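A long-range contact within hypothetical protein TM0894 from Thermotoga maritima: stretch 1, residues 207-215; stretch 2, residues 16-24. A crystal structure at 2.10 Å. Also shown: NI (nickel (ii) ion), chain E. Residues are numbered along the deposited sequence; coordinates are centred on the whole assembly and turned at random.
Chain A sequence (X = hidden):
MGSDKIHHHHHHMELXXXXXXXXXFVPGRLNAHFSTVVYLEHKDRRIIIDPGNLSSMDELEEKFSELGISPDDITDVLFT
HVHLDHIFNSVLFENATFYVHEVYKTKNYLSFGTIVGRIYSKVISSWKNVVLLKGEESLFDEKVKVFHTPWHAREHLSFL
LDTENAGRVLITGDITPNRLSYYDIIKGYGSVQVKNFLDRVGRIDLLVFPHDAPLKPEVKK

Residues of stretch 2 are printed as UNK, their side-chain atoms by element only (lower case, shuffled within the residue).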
# COMPACT_ATOMS: atom_id res chain seq x y z
N LEU A 207 -15.40 13.46 15.57
CA LEU A 207 -14.06 13.86 15.12
C LEU A 207 -13.77 13.21 13.79
O LEU A 207 -13.83 11.97 13.67
CB LEU A 207 -13.01 13.40 16.11
CG LEU A 207 -13.03 14.10 17.47
CD1 LEU A 207 -12.50 13.18 18.56
CD2 LEU A 207 -12.28 15.44 17.41
N VAL A 208 -13.51 14.02 12.78
CA VAL A 208 -13.15 13.52 11.45
C VAL A 208 -11.66 13.76 11.23
O VAL A 208 -11.23 14.88 10.98
CB VAL A 208 -14.01 14.19 10.35
CG1 VAL A 208 -13.55 13.76 8.94
CG2 VAL A 208 -15.50 13.82 10.55
N PHE A 209 -10.90 12.67 11.30
CA PHE A 209 -9.46 12.69 11.12
C PHE A 209 -9.13 12.58 9.62
O PHE A 209 -9.93 12.10 8.82
CB PHE A 209 -8.80 11.52 11.85
CG PHE A 209 -9.17 11.42 13.30
CD1 PHE A 209 -8.75 12.38 14.21
CD2 PHE A 209 -9.92 10.35 13.75
CE1 PHE A 209 -9.11 12.27 15.55
CE2 PHE A 209 -10.25 10.24 15.08
CZ PHE A 209 -9.86 11.20 15.97
N PRO A 210 -7.96 13.09 9.22
CA PRO A 210 -7.59 13.04 7.79
C PRO A 210 -7.04 11.71 7.30
O PRO A 210 -6.96 11.51 6.09
CB PRO A 210 -6.52 14.13 7.70
CG PRO A 210 -5.88 14.10 9.10
CD PRO A 210 -7.00 13.89 10.01
N HIS A 211 -6.62 10.84 8.21
CA HIS A 211 -5.99 9.55 7.84
C HIS A 211 -6.47 8.41 8.70
O HIS A 211 -5.70 7.50 9.01
CB HIS A 211 -4.45 9.66 7.92
CG HIS A 211 -3.94 10.73 7.02
ND1 HIS A 211 -3.95 10.59 5.65
CD2 HIS A 211 -3.51 11.99 7.28
CE1 HIS A 211 -3.53 11.73 5.10
NE2 HIS A 211 -3.29 12.59 6.06
N ASP A 212 -7.75 8.46 9.06
CA ASP A 212 -8.37 7.37 9.79
C ASP A 212 -9.88 7.51 9.66
O ASP A 212 -10.36 8.52 9.16
CB ASP A 212 -7.94 7.41 11.25
CG ASP A 212 -8.02 6.06 11.93
OD1 ASP A 212 -8.63 5.10 11.36
OD2 ASP A 212 -7.44 5.95 13.02
N ALA A 213 -10.60 6.48 10.09
CA ALA A 213 -12.04 6.53 10.21
C ALA A 213 -12.40 7.50 11.36
O ALA A 213 -11.64 7.65 12.31
CB ALA A 213 -12.59 5.13 10.50
N PRO A 214 -13.56 8.16 11.27
CA PRO A 214 -13.91 9.15 12.31
C PRO A 214 -14.30 8.52 13.62
O PRO A 214 -14.55 7.33 13.68
CB PRO A 214 -15.10 9.90 11.71
CG PRO A 214 -15.71 8.94 10.74
CD PRO A 214 -14.60 8.03 10.24
N LEU A 215 -14.38 9.32 14.66
CA LEU A 215 -14.61 8.80 15.99
C LEU A 215 -15.57 9.71 16.77
O LEU A 215 -15.46 10.91 16.72
CB LEU A 215 -13.25 8.72 16.68
CG LEU A 215 -13.09 7.86 17.91
CD1 LEU A 215 -13.23 6.38 17.58
CD2 LEU A 215 -11.72 8.19 18.51
N UNK A 16 -21.46 14.19 4.09
CA UNK A 16 -21.11 12.86 3.65
C UNK A 16 -19.59 12.75 3.63
O UNK A 16 -18.90 13.61 3.08
c UNK A 16 -21.70 12.56 2.28
c UNK A 16 -21.61 11.05 1.91
c UNK A 16 -22.21 10.73 0.53
c UNK A 16 -22.20 9.21 0.16
n UNK A 16 -22.70 8.31 1.26
N UNK A 17 -19.06 11.69 4.24
CA UNK A 17 -17.65 11.39 4.15
C UNK A 17 -17.44 10.51 2.91
O UNK A 17 -17.83 9.35 2.89
c UNK A 17 -17.13 10.72 5.43
c UNK A 17 -17.28 11.70 6.62
c UNK A 17 -15.64 10.38 5.29
c UNK A 17 -17.13 11.07 7.98
N UNK A 18 -16.86 11.08 1.87
CA UNK A 18 -16.70 10.37 0.61
C UNK A 18 -15.58 9.34 0.67
O UNK A 18 -15.65 8.27 0.05
c UNK A 18 -18.87 11.93 -0.70
c UNK A 18 -17.42 12.47 -0.72
c UNK A 18 -17.12 13.17 -2.02
c UNK A 18 -16.40 11.37 -0.51
N UNK A 19 -14.54 9.67 1.41
CA UNK A 19 -13.36 8.85 1.60
C UNK A 19 -12.89 9.02 3.04
O UNK A 19 -12.74 10.13 3.51
c UNK A 19 -12.61 9.28 -0.81
c UNK A 19 -10.88 8.73 0.99
c UNK A 19 -12.22 9.38 0.68
N UNK A 20 -12.61 7.92 3.72
CA UNK A 20 -11.81 7.98 4.95
C UNK A 20 -10.36 7.72 4.57
O UNK A 20 -10.02 6.75 3.88
o UNK A 20 -12.13 5.69 5.66
c UNK A 20 -13.69 7.29 6.48
c UNK A 20 -12.26 7.03 6.09
N UNK A 21 -9.49 8.62 5.02
CA UNK A 21 -8.11 8.65 4.57
C UNK A 21 -7.25 7.60 5.20
O UNK A 21 -7.65 6.91 6.14
N UNK A 22 -6.02 7.51 4.70
CA UNK A 22 -5.06 6.55 5.19
C UNK A 22 -3.66 6.92 4.80
O UNK A 22 -3.39 8.05 4.38
N UNK A 23 -2.78 5.94 4.89
CA UNK A 23 -1.36 6.14 4.63
C UNK A 23 -0.82 5.01 3.81
O UNK A 23 -1.06 3.86 4.12
n UNK A 23 -1.80 6.21 7.96
c UNK A 23 -0.55 6.12 5.92
o UNK A 23 -1.18 8.15 6.95
c UNK A 23 -1.19 6.91 6.99
N UNK A 24 -0.02 5.34 2.83
CA UNK A 24 0.74 4.36 2.11
C UNK A 24 2.09 4.98 1.83
O UNK A 24 2.20 5.91 1.04
c UNK A 24 -1.45 3.76 1.03
c UNK A 24 0.06 3.97 0.80
c UNK A 24 0.68 2.67 0.26
NI NI E . -2.13 14.46 5.81
O HOH W 1 -3.34 6.86 9.91
O HOH W 2 0.21 13.35 5.85
O HOH W 3 -0.36 15.81 4.69

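Position 16 carries four carbons in a row ending in a nitrogen, an unbranched chain that stays out of reach of stretch 1; this is Lys16. At position 17 four carbons fork at the first, one arm two carbons long, and the CA-to-CB bond points toward stretch 1. The end of the longer arm rests on the ring of Pro214 and reaches Val208. The branching is that of isoleucine: CD1 of Ile17 lies 3.8 Å from CG of Pro214 and 4.1 Å from CG2 of Val208, so one methyl packs against both a proline ring and a strand valine.

Position 18 has four carbons forked at the second, out of reach: Leu18. Position 19 has one carbon carrying two more, also without contact: Val19. At position 20 the CA-to-CB bond again points toward stretch 1, and one carbon bears an oxygen and a carbon. The terminal carbon approaches Pro214 and Ala213. That is Thr20; its CG2 sits 3.9 Å from CD of Pro214 and 4.1 Å from CA of Ala213, extending the apolar patch begun by Ile17.

Position 21 has no side-chain atoms. Its CA is 3.4 Å from O of Pro210 in a CA-H...O contact, and an ideal CB would fall 2.0 Å from that same O, a clash. This is Gly21, and the bare backbone lets the two stretches close to 4.0 Å between its CA and CA of His211. Position 22 is equally bare, but a CB there would point away from stretch 1; its backbone O accepts a hydrogen bond of 2.9 Å from ND1 of His211, near the plane of the imidazole at its edge. It is Gly22.

Position 23 shows two carbons, the second carrying an oxygen and a nitrogen; the oxygen nears CB of His211. This is Asn23, with OD1 3.7 Å from that CB, while its ND2 donates to water 1 at 2.6 Å, and that water donates in turn to O of His211 at 2.6 Å. Position 24, one carbon carrying two, is Val24, out of reach.

The contact works in two parts. Ile17 and Thr20 supply methyl groups to Val208, Ala213 and Pro214, whereas the glycine turn brings backbone close to His211. With ND1 engaged by the carbonyl of Gly22, NE2 of His211 binds NI at 2.2 Å. The designer's rule is that a metal ligand can be held at its other ring nitrogen by a backbone carbonyl; here bare Gly21 lets the loop come this close, and a bridging water adds a second link.

Stretch 2 (16-24) KILVTGGNV
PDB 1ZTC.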